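Local coordinates for heme utilization cystosolic carrier protein HutX (Pectobacterium carotovorum, PDB 2PH0) that probably carries heme within the cytosol as part of bacterial heme uptake and utilisation, at residues Phe110-Phe115 with Ala149-Phe154. Sequence-based numbering, arbitrary orientation.
Sequences FIERKF and AQVDAF
Glu112 OE2 forms a salt bridge with NE of Arg155, one residue past Phe154, and has Val151 CG1 as a loose apolar neighbour at 4.3 Å. Glutamate suits this partly exposed place because its methylenes can line an aromatic ring while its carboxylate meets a charge at the margin. Glu112 CG rests 3.7 Å from Phe154 CE1, and the chain then extends past the ring, leaving the carboxylate plane 43° from the ring plane. Val151, branched at CB, brings its methyl CG1 beside the acid.

Phe154 has the largest share of the contact. Its CG is anti to the backbone N (chi1 175°), which sends the ring from the helix toward the strand. There it forms an edge-to-face, T-shaped pair with Phe110, whose CD2 sits 3.8 Å above the plane of the Phe154 ring, over its centre; the ring centroids are 5.2 Å apart. Phe110 CB also packs against Phe154 CZ at 3.7 Å, and the backbone N of Ile111 meets the same ring at its edge, in plane. Flat, apolar phenylalanines suit this buried place because an edge of one can lie on the face of the other with no polar group to satisfy.

Strand alternation turns Phe110 and Glu112 toward the helix, whereas Ile111 points away. The segment axes approach to 11.2 Å, placing helix 148-160 against the six-stranded antiparallel sheet at strand 107-115, which pairs with strands 40-44 and 118-126. Val123 of strand 118-126 touches both phenylalanines, and Leu157 and Ala158, farther along the helix, continue the apolar packing against Phe110.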
loop_
_atom_site.group_PDB
_atom_site.type_symbol
_atom_site.label_atom_id
_atom_site.label_comp_id
_atom_site.label_asym_id
_atom_site.label_seq_id
_atom_site.Cartn_x
_atom_site.Cartn_y
_atom_site.Cartn_z
ATOM N N PHE B 110 12.974 -13.955 -2.390
ATOM C CA PHE B 110 12.654 -14.694 -1.179
ATOM C C PHE B 110 13.845 -14.397 -0.265
ATOM O O PHE B 110 14.969 -14.829 -0.519
ATOM C CB PHE B 110 12.538 -16.191 -1.476
ATOM C CG PHE B 110 11.299 -16.560 -2.251
ATOM C CD1 PHE B 110 11.215 -16.329 -3.622
ATOM C CD2 PHE B 110 10.210 -17.128 -1.602
ATOM C CE1 PHE B 110 10.052 -16.667 -4.332
ATOM C CE2 PHE B 110 9.048 -17.466 -2.302
ATOM C CZ PHE B 110 8.974 -17.234 -3.669
ATOM N N ILE B 111 13.587 -13.637 0.792
ATOM C CA ILE B 111 14.639 -13.202 1.699
ATOM C C ILE B 111 14.504 -13.751 3.103
ATOM O O ILE B 111 13.448 -13.643 3.717
ATOM C CB ILE B 111 14.636 -11.659 1.801
ATOM C CG1 ILE B 111 14.688 -11.043 0.402
ATOM C CG2 ILE B 111 15.802 -11.182 2.646
ATOM C CD1 ILE B 111 14.541 -9.537 0.393
ATOM N N GLU B 112 15.585 -14.337 3.611
ATOM C CA GLU B 112 15.596 -14.847 4.972
ATOM C C GLU B 112 16.744 -14.105 5.653
ATOM O O GLU B 112 17.909 -14.359 5.364
ATOM C CB GLU B 112 15.830 -16.359 4.986
ATOM C CG GLU B 112 14.652 -17.153 4.435
ATOM C CD GLU B 112 14.858 -18.666 4.480
ATOM O OE1 GLU B 112 15.651 -19.198 3.673
ATOM O OE2 GLU B 112 14.223 -19.323 5.326
ATOM N N ARG B 113 16.407 -13.163 6.525
ATOM C CA ARG B 113 17.427 -12.377 7.215
ATOM C C ARG B 113 16.923 -11.902 8.570
ATOM O O ARG B 113 15.736 -11.989 8.868
ATOM C CB ARG B 113 17.812 -11.161 6.361
ATOM C CG ARG B 113 16.646 -10.212 6.095
ATOM C CD ARG B 113 17.049 -9.068 5.177
ATOM N NE ARG B 113 17.938 -8.111 5.829
ATOM C CZ ARG B 113 17.527 -7.041 6.500
ATOM N NH1 ARG B 113 16.230 -6.776 6.612
ATOM N NH2 ARG B 113 18.414 -6.234 7.060
ATOM N N LYS B 114 17.827 -11.402 9.401
ATOM C CA LYS B 114 17.412 -10.906 10.701
ATOM C C LYS B 114 17.033 -9.435 10.639
ATOM O O LYS B 114 17.600 -8.669 9.867
ATOM C CB LYS B 114 18.524 -11.097 11.733
ATOM C CG LYS B 114 18.635 -12.507 12.276
ATOM C CD LYS B 114 19.662 -12.579 13.392
ATOM C CE LYS B 114 19.570 -13.901 14.125
ATOM N NZ LYS B 114 18.210 -14.081 14.709
ATOM N N PHE B 115 16.048 -9.058 11.446
ATOM C CA PHE B 115 15.604 -7.675 11.539
ATOM C C PHE B 115 15.361 -7.404 13.013
ATOM O O PHE B 115 14.559 -8.087 13.650
ATOM C CB PHE B 115 14.308 -7.445 10.767
ATOM C CG PHE B 115 13.794 -6.036 10.869
ATOM C CD1 PHE B 115 14.532 -4.972 10.355
ATOM C CD2 PHE B 115 12.580 -5.768 11.496
ATOM C CE1 PHE B 115 14.070 -3.660 10.468
ATOM C CE2 PHE B 115 12.107 -4.460 11.613
ATOM C CZ PHE B 115 12.853 -3.405 11.098
ATOM N N ALA B 149 5.739 -24.548 9.437
ATOM C CA ALA B 149 5.021 -24.985 8.239
ATOM C C ALA B 149 5.172 -23.955 7.116
ATOM O O ALA B 149 5.262 -24.318 5.937
ATOM C CB ALA B 149 3.544 -25.205 8.559
ATOM N N GLN B 150 5.176 -22.674 7.471
ATOM C CA GLN B 150 5.343 -21.633 6.460
ATOM C C GLN B 150 6.793 -21.579 5.988
ATOM O O GLN B 150 7.053 -21.418 4.800
ATOM C CB GLN B 150 4.927 -20.264 7.001
ATOM C CG GLN B 150 3.438 -20.134 7.272
ATOM C CD GLN B 150 3.037 -18.708 7.593
ATOM O OE1 GLN B 150 3.861 -17.898 8.020
ATOM N NE2 GLN B 150 1.766 -18.400 7.409
ATOM N N VAL B 151 7.742 -21.713 6.913
ATOM C CA VAL B 151 9.145 -21.687 6.517
ATOM C C VAL B 151 9.421 -22.794 5.505
ATOM O O VAL B 151 10.103 -22.566 4.503
ATOM C CB VAL B 151 10.095 -21.840 7.741
ATOM C CG1 VAL B 151 11.534 -22.034 7.276
ATOM C CG2 VAL B 151 9.997 -20.614 8.611
ATOM N N ASP B 152 8.879 -23.986 5.745
ATOM C CA ASP B 152 9.089 -25.094 4.828
ATOM C C ASP B 152 8.467 -24.825 3.449
ATOM O O ASP B 152 9.094 -25.070 2.434
ATOM C CB ASP B 152 8.522 -26.404 5.400
ATOM C CG ASP B 152 9.235 -26.844 6.668
ATOM O OD1 ASP B 152 10.441 -26.542 6.811
ATOM O OD2 ASP B 152 8.598 -27.508 7.513
ATOM N N ALA B 153 7.239 -24.317 3.411
ATOM C CA ALA B 153 6.601 -24.036 2.124
ATOM C C ALA B 153 7.337 -22.906 1.399
ATOM O O ALA B 153 7.476 -22.926 0.174
ATOM C CB ALA B 153 5.132 -23.651 2.341
ATOM N N PHE B 154 7.795 -21.922 2.168
ATOM C CA PHE B 154 8.533 -20.765 1.645
ATOM C C PHE B 154 9.837 -21.242 1.007
ATOM O O PHE B 154 10.175 -20.853 -0.112
ATOM C CB PHE B 154 8.794 -19.782 2.802
ATOM C CG PHE B 154 9.662 -18.587 2.454
ATOM C CD1 PHE B 154 11.047 -18.708 2.348
ATOM C CD2 PHE B 154 9.092 -17.313 2.322
ATOM C CE1 PHE B 154 11.850 -17.582 2.122
ATOM C CE2 PHE B 154 9.890 -16.178 2.099
ATOM C CZ PHE B 154 11.268 -16.310 1.999
#